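Local coordinates for protein FACT-Spt16 (Cicer arietinum, PDB 5CE6) that is the N-terminal domain of a subunit of the histone chaperone FACT and probably binds histones H3-H4 as part of its work on chromatin, at residues A[196-199]-A[200-204]; A[303-307]-A[308-312]; A[377-380]-A[381-385]. All coordinates share one frame; numbering follows the deposited sequence.

Interaction 1: A[196-199]-A[200-204]; sequences AAKS and NEEIT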
loop_
_atom_site.group_PDB
_atom_site.type_symbol
_atom_site.label_atom_id
_atom_site.label_comp_id
_atom_site.label_asym_id
_atom_site.label_seq_id
_atom_site.Cartn_x
_atom_site.Cartn_y
_atom_site.Cartn_z
ATOM N N ALA A 196 4.692 4.693 -9.635
ATOM C CA ALA A 196 5.845 3.891 -9.185
ATOM C C ALA A 196 7.033 4.689 -8.647
ATOM O O ALA A 196 7.612 4.336 -7.618
ATOM C CB ALA A 196 6.310 2.951 -10.293
ATOM N N ALA A 197 7.419 5.741 -9.358
ATOM C CA ALA A 197 8.546 6.563 -8.923
ATOM C C ALA A 197 8.048 7.837 -8.240
ATOM O O ALA A 197 7.394 8.674 -8.860
ATOM C CB ALA A 197 9.456 6.904 -10.096
ATOM N N LYS A 198 8.368 7.972 -6.957
ATOM C CA LYS A 198 7.890 9.102 -6.161
ATOM C C LYS A 198 8.744 10.353 -6.359
ATOM O O LYS A 198 9.964 10.272 -6.571
ATOM C CB LYS A 198 7.890 8.731 -4.673
ATOM C CG LYS A 198 6.639 7.999 -4.176
ATOM C CD LYS A 198 6.580 6.583 -4.676
ATOM C CE LYS A 198 5.287 5.884 -4.228
ATOM N NZ LYS A 198 5.068 4.698 -5.079
ATOM N N SER A 199 8.096 11.512 -6.274
ATOM C CA SER A 199 8.794 12.792 -6.257
ATOM C C SER A 199 9.462 12.977 -4.906
ATOM O O SER A 199 9.170 12.245 -3.966
ATOM C CB SER A 199 7.807 13.929 -6.474
ATOM O OG SER A 199 7.012 14.149 -5.323
ATOM N N ASN A 200 10.357 13.954 -4.801
ATOM C CA ASN A 200 10.997 14.235 -3.519
ATOM C C ASN A 200 9.984 14.572 -2.413
ATOM O O ASN A 200 10.161 14.181 -1.260
ATOM C CB ASN A 200 12.024 15.360 -3.666
ATOM C CG ASN A 200 13.308 14.888 -4.316
ATOM O OD1 ASN A 200 13.700 13.733 -4.161
ATOM N ND2 ASN A 200 13.972 15.779 -5.042
ATOM N N GLU A 201 8.927 15.294 -2.766
ATOM C CA GLU A 201 7.894 15.634 -1.791
ATOM C C GLU A 201 7.229 14.366 -1.261
ATOM O O GLU A 201 7.042 14.207 -0.054
ATOM C CB GLU A 201 6.853 16.573 -2.411
ATOM C CG GLU A 201 5.666 16.869 -1.505
ATOM C CD GLU A 201 4.646 17.779 -2.165
ATOM O OE1 GLU A 201 4.856 18.146 -3.335
ATOM O OE2 GLU A 201 3.647 18.134 -1.508
ATOM N N GLU A 202 6.909 13.454 -2.171
ATOM C CA GLU A 202 6.221 12.223 -1.792
ATOM C C GLU A 202 7.123 11.360 -0.923
ATOM O O GLU A 202 6.666 10.750 0.047
ATOM C CB GLU A 202 5.770 11.448 -3.034
ATOM C CG GLU A 202 4.751 12.177 -3.908
ATOM C CD GLU A 202 4.358 11.350 -5.111
ATOM O OE1 GLU A 202 5.213 11.185 -6.002
ATOM O OE2 GLU A 202 3.213 10.836 -5.165
ATOM N N ILE A 203 8.404 11.320 -1.263
ATOM C CA ILE A 203 9.360 10.551 -0.467
ATOM C C ILE A 203 9.450 11.116 0.948
ATOM O O ILE A 203 9.573 10.374 1.920
ATOM C CB ILE A 203 10.731 10.508 -1.147
ATOM C CG1 ILE A 203 10.679 9.536 -2.332
ATOM C CG2 ILE A 203 11.827 10.082 -0.173
ATOM C CD1 ILE A 203 11.838 9.704 -3.299
ATOM N N THR A 204 9.349 12.434 1.070
ATOM C CA THR A 204 9.361 13.047 2.389
ATOM C C THR A 204 8.169 12.584 3.228
ATOM O O THR A 204 8.335 12.227 4.394
ATOM C CB THR A 204 9.379 14.564 2.287
ATOM O OG1 THR A 204 10.661 14.963 1.785
ATOM C CG2 THR A 204 9.155 15.209 3.665
#

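Interaction 2: A[303-307]-A[308-312]; sequences GARYK and SYCSN. With ACT (acetate ion), chain B.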
loop_
_atom_site.group_PDB
_atom_site.type_symbol
_atom_site.label_atom_id
_atom_site.label_comp_id
_atom_site.label_asym_id
_atom_site.label_seq_id
_atom_site.Cartn_x
_atom_site.Cartn_y
_atom_site.Cartn_z
ATOM N N GLY A 303 1.444 -0.075 10.535
ATOM C CA GLY A 303 1.788 0.918 9.535
ATOM C C GLY A 303 1.017 2.200 9.741
ATOM O O GLY A 303 -0.207 2.175 9.915
ATOM N N ALA A 304 1.742 3.316 9.730
ATOM C CA ALA A 304 1.140 4.643 9.810
ATOM C C ALA A 304 1.118 5.281 8.431
ATOM O O ALA A 304 1.947 4.969 7.566
ATOM C CB ALA A 304 1.896 5.533 10.780
ATOM N N ARG A 305 0.164 6.182 8.238
ATOM C CA ARG A 305 -0.018 6.858 6.968
ATOM C C ARG A 305 0.117 8.356 7.219
ATOM O O ARG A 305 -0.392 8.878 8.216
ATOM C CB ARG A 305 -1.418 6.534 6.427
ATOM C CG ARG A 305 -1.567 6.639 4.916
ATOM C CD ARG A 305 -2.982 6.240 4.487
ATOM N NE ARG A 305 -3.158 6.311 3.036
ATOM C CZ ARG A 305 -4.326 6.152 2.416
ATOM N NH1 ARG A 305 -5.425 5.912 3.119
ATOM N NH2 ARG A 305 -4.393 6.233 1.095
ATOM N N TYR A 306 0.816 9.053 6.331
ATOM C CA TYR A 306 1.022 10.479 6.520
ATOM C C TYR A 306 0.698 11.237 5.241
ATOM O O TYR A 306 1.292 10.981 4.198
ATOM C CB TYR A 306 2.461 10.776 6.958
ATOM C CG TYR A 306 2.687 12.236 7.309
ATOM C CD1 TYR A 306 2.215 12.764 8.506
ATOM C CD2 TYR A 306 3.381 13.082 6.450
ATOM C CE1 TYR A 306 2.427 14.099 8.838
ATOM C CE2 TYR A 306 3.598 14.411 6.773
ATOM C CZ TYR A 306 3.121 14.913 7.966
ATOM O OH TYR A 306 3.323 16.241 8.287
ATOM N N LYS A 307 -0.245 12.171 5.332
ATOM C CA LYS A 307 -0.757 12.875 4.157
ATOM C C LYS A 307 -1.095 11.905 3.025
ATOM O O LYS A 307 -0.815 12.176 1.849
ATOM C CB LYS A 307 0.206 13.980 3.702
ATOM C CG LYS A 307 0.376 15.099 4.732
ATOM C CD LYS A 307 1.389 16.142 4.287
ATOM C CE LYS A 307 0.919 16.895 3.060
ATOM N NZ LYS A 307 -0.323 17.676 3.341
ATOM N N SER A 308 -1.715 10.788 3.406
ATOM C CA SER A 308 -2.138 9.705 2.505
ATOM C C SER A 308 -1.048 8.737 2.062
ATOM O O SER A 308 -1.353 7.775 1.370
ATOM C CB SER A 308 -2.923 10.211 1.285
ATOM O OG SER A 308 -4.088 10.900 1.699
ATOM N N TYR A 309 0.205 8.979 2.460
ATOM C CA TYR A 309 1.312 8.099 2.070
ATOM C C TYR A 309 1.588 7.051 3.128
ATOM O O TYR A 309 1.808 7.385 4.293
ATOM C CB TYR A 309 2.583 8.908 1.736
ATOM C CG TYR A 309 2.402 9.610 0.419
ATOM C CD1 TYR A 309 1.730 10.830 0.350
ATOM C CD2 TYR A 309 2.816 9.014 -0.769
ATOM C CE1 TYR A 309 1.504 11.457 -0.859
ATOM C CE2 TYR A 309 2.595 9.642 -1.996
ATOM C CZ TYR A 309 1.935 10.852 -2.027
ATOM O OH TYR A 309 1.711 11.475 -3.233
ATOM N N CYS A 310 1.579 5.791 2.705
ATOM C CA CYS A 310 1.662 4.659 3.618
ATOM C C CYS A 310 3.103 4.281 3.935
ATOM O O CYS A 310 4.040 4.637 3.215
ATOM C CB CYS A 310 0.979 3.422 3.012
ATOM S SG CYS A 310 -0.792 3.610 2.715
ATOM N N SER A 311 3.255 3.527 5.019
ATOM C CA SER A 311 4.536 2.954 5.416
ATOM C C SER A 311 4.214 1.680 6.153
ATOM O O SER A 311 3.057 1.439 6.506
ATOM C CB SER A 311 5.332 3.914 6.311
ATOM O OG SER A 311 4.642 4.157 7.535
ATOM N N ASN A 312 5.224 0.858 6.405
ATOM C CA ASN A 312 4.962 -0.406 7.067
ATOM C C ASN A 312 6.180 -0.900 7.822
ATOM O O ASN A 312 7.313 -0.662 7.398
ATOM C CB ASN A 312 4.592 -1.475 6.050
ATOM C CG ASN A 312 4.040 -2.711 6.716
ATOM O OD1 ASN A 312 3.095 -2.622 7.503
ATOM N ND2 ASN A 312 4.636 -3.860 6.439
HETATM C C ACT B . -6.913 4.703 -1.013
HETATM O O ACT B . -7.933 4.016 -1.229
HETATM O OXT ACT B . -6.879 5.312 0.082
HETATM C CH3 ACT B . -5.802 4.789 -2.017
#

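Interaction 3: A[377-380]-A[381-385]; sequences TGIG and IEFRE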
loop_
_atom_site.group_PDB
_atom_site.type_symbol
_atom_site.label_atom_id
_atom_site.label_comp_id
_atom_site.label_asym_id
_atom_site.label_seq_id
_atom_site.Cartn_x
_atom_site.Cartn_y
_atom_site.Cartn_z
ATOM N N THR A 377 5.831 -5.473 -1.689
ATOM C CA THR A 377 5.286 -4.725 -2.831
ATOM C C THR A 377 5.763 -3.288 -2.813
ATOM O O THR A 377 6.284 -2.803 -1.813
ATOM C CB THR A 377 3.740 -4.665 -2.821
ATOM O OG1 THR A 377 3.289 -3.847 -1.734
ATOM C CG2 THR A 377 3.125 -6.047 -2.704
ATOM N N GLY A 378 5.520 -2.575 -3.909
ATOM C CA GLY A 378 5.630 -1.132 -3.849
ATOM C C GLY A 378 4.622 -0.581 -2.860
ATOM O O GLY A 378 3.626 -1.227 -2.541
ATOM N N ILE A 379 4.880 0.625 -2.377
ATOM C CA ILE A 379 4.009 1.253 -1.396
ATOM C C ILE A 379 4.032 2.761 -1.614
ATOM O O ILE A 379 5.067 3.330 -1.972
ATOM C CB ILE A 379 4.439 0.860 0.050
ATOM C CG1 ILE A 379 3.482 1.441 1.097
ATOM C CG2 ILE A 379 5.886 1.279 0.335
ATOM C CD1 ILE A 379 3.598 0.691 2.462
ATOM N N GLY A 380 2.881 3.400 -1.440
ATOM C CA GLY A 380 2.778 4.848 -1.595
ATOM C C GLY A 380 1.424 5.293 -1.085
ATOM O O GLY A 380 1.034 4.977 0.044
ATOM N N ILE A 381 0.676 6.016 -1.915
ATOM C CA ILE A 381 -0.713 6.289 -1.575
ATOM C C ILE A 381 -1.488 4.986 -1.335
ATOM O O ILE A 381 -2.276 4.878 -0.390
ATOM C CB ILE A 381 -1.382 7.144 -2.662
ATOM C CG1 ILE A 381 -0.581 8.425 -2.855
ATOM C CG2 ILE A 381 -2.817 7.450 -2.283
ATOM C CD1 ILE A 381 -1.129 9.354 -3.964
ATOM N N GLU A 382 -1.274 4.006 -2.205
ATOM C CA GLU A 382 -1.796 2.664 -1.996
ATOM C C GLU A 382 -0.887 1.919 -1.036
ATOM O O GLU A 382 0.340 1.968 -1.159
ATOM C CB GLU A 382 -1.832 1.897 -3.315
ATOM C CG GLU A 382 -2.652 2.568 -4.425
ATOM C CD GLU A 382 -2.345 1.973 -5.772
ATOM O OE1 GLU A 382 -1.336 2.384 -6.394
ATOM O OE2 GLU A 382 -3.083 1.062 -6.188
ATOM N N PHE A 383 -1.474 1.198 -0.092
ATOM C CA PHE A 383 -0.645 0.387 0.789
ATOM C C PHE A 383 0.073 -0.728 0.018
ATOM O O PHE A 383 1.223 -1.096 0.317
ATOM C CB PHE A 383 -1.482 -0.209 1.919
ATOM C CG PHE A 383 -0.657 -0.974 2.896
ATOM C CD1 PHE A 383 0.130 -0.300 3.826
ATOM C CD2 PHE A 383 -0.635 -2.355 2.859
ATOM C CE1 PHE A 383 0.944 -1.005 4.704
ATOM C CE2 PHE A 383 0.159 -3.067 3.735
ATOM C CZ PHE A 383 0.939 -2.394 4.663
ATOM N N ARG A 384 -0.620 -1.274 -0.976
ATOM C CA ARG A 384 -0.076 -2.340 -1.776
ATOM C C ARG A 384 -0.126 -1.982 -3.262
ATOM O O ARG A 384 -1.199 -1.960 -3.872
ATOM C CB ARG A 384 -0.890 -3.600 -1.496
ATOM C CG ARG A 384 -0.321 -4.872 -2.000
ATOM C CD ARG A 384 -1.147 -6.025 -1.456
ATOM N NE ARG A 384 -0.786 -7.270 -2.106
ATOM C CZ ARG A 384 0.173 -8.075 -1.666
ATOM N NH1 ARG A 384 0.847 -7.754 -0.568
ATOM N NH2 ARG A 384 0.451 -9.195 -2.320
ATOM N N GLU A 385 1.037 -1.681 -3.832
ATOM C CA GLU A 385 1.162 -1.473 -5.271
ATOM C C GLU A 385 1.395 -2.825 -5.958
ATOM O O GLU A 385 2.518 -3.331 -6.017
ATOM C CB GLU A 385 2.283 -0.475 -5.567
ATOM C CG GLU A 385 2.020 0.886 -4.907
ATOM C CD GLU A 385 3.103 1.917 -5.168
ATOM O OE1 GLU A 385 4.138 1.577 -5.786
ATOM O OE2 GLU A 385 2.922 3.074 -4.741
HETATM O O HOH W 1 2.438 -3.559 0.747
#

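Interaction 1: A[196-199]-A[200-204]
With chi1 of Ser-199 at 74°, OG lies between its own backbone N and carbonyl carbon, while Glu-202 sets CG anti to its carbonyl carbon (chi1 -63°) and then runs extended, so that serine hydroxyl and glutamate carboxylate each turn to the other residue's backbone. This is a capping box at the start of helix 200-230, with Ser-199 as N-cap. Its two bonds are reciprocal. Glu-202 N donates to Ser-199 OG at 3.2 Å. In return, Ser-199 N donates to Glu-202 OE1 at 2.9 Å, on the anti lone pair of the carboxylate. That bond is nearly straight, 170° at the hydrogen. The first helical bond follows at once, Ile-203 N to Ser-199 O. The carboxylate divides its work: OE2 is hydrogen-bonded to Tyr-309 OH, so one residue ties the helix start to the hairpin of strands 296-306 and 309-319. Lys-198 crosses Glu-202 at about a right angle, its CG 3.7 Å from Glu-202 CB, and bends at chi2 to carry its ammonium away to a salt bridge with Glu-385. The buried lysine and glutamate therefore serve different partners. Ile-203 CG1 rests against Lys-198 CB at 3.7 Å.

Interaction 2: A[303-307]-A[308-312]
Arg-305 reaches across a tight hairpin to the backbone of Ser-308 and gives a worked example of how a long side chain can brace a turn. The hairpin joins strands 296-306 and 309-319 through a type I' turn from Tyr-306 to Tyr-309, and these two residues form an antiparallel hydrogen-bonded pair, Tyr-306 N to Tyr-309 O at 2.8 Å and Tyr-309 N to Tyr-306 O at 2.9 Å. Arg-305 CB starts 4.0 Å from Tyr-309 O. CG, anti to the backbone N (chi1 -155°), comes to 3.5 Å from Tyr-309 O, and the chain then runs fully extended. CD passes Cys-310 SG, and NE donates to Ser-308 O at 2.9 Å. That bond is bent, 147° at the hydrogen, and NE stands above the carbonyl plane. At the tip, NH2 donates to acetate OXT at 2.8 Å and makes a weak hydrogen bond to Ile-381 O, while NH1 makes a weak bond to the same acetate oxygen, which lies at the guanidinium edge in its plane. On the other strand Ser-311 OG gives its proton to Ala-304 O at 2.8 Å, and Thr-213 of helix 200-230 is also hydrogen-bonded to this hydroxyl. The acetate, probably from the crystallisation liquor, is held by Leu-68 N as well. Chemically, the guanidinium braces the turn through NE and turns its outer edge to a carboxylate, which is consistent with a small site suited to an anion between the hairpin and the segment leading into helix 69-78.

Interaction 3: A[377-380]-A[381-385]
Thr-377 lays its methyl over one face of the Arg-384 guanidinium, CG2 standing 3.6 Å above the plane and displaced toward the rim. With chi1 at 69°, OG1 sits between the backbone N and the carbonyl carbon and CG2 lies anti to the carbonyl carbon, which points the methyl at the arginine. OG1 donates a hydrogen bond to Gly-378 O at 2.8 Å. Arg-384, with CG anti to the backbone N (chi1 -168°) and its chain extended to NE, crosses the threonine at about a right angle. A water donates to both Thr-377 OG1 and Phe-383 O. Gly-378 O also accepts from Glu-385 N at 2.9 Å, on the opposite face of its plane, and this single antiparallel bridge closes a chain reversal after strand 376-378, in what is probably the pita-bread fold of the M24 family. Nearer the point where the chain reverses, Gly-380 N donates to Glu-382 O at 2.9 Å. Ile-379, its CG1 anti to the backbone N (chi1 -176°), brings CD1 to 3.9 Å from Phe-383 CD1. Glu-385, CG anti to its carbonyl carbon and the chain extended beyond, runs along Gly-378 to Gly-380, with CB 3.4 Å from Gly-378 O, where side chains on those glycines would intrude. Its OE2 forms a salt bridge with Lys-198 NZ. Replacing Glu-385 by an alanine removes that carboxylate and is likely to leave the Lys-198 ammonium without its charged mate. Around the loop, Ile-381 packs on helix 69-78, Phe-383 touches strand 309-319, and Ile-379 rests on strand 403-414.

Three short-range motifs, in series along the chain, converge in space: the centres of interactions 1 and 2 lie about 13 Å apart, those of 1 and 3 about 12 Å, and those of 2 and 3 about 10 Å. A helix start, a hairpin turn and a strand-ending loop thus meet, each pair joined by a polar contact. The carboxylate-tyrosine bond links 1 to 2, the lysine-glutamate salt bridge links 1 to 3, and between 2 and 3 Cys-310 N is hydrogen-bonded to Gly-380 O at 2.8 Å. Interactions 2 and 3 fall within the M24 metallopeptidase-like range, and helix 69-78 touches both, consistent with a cluster near the junction of the N-terminal lobe and the M24-type domain.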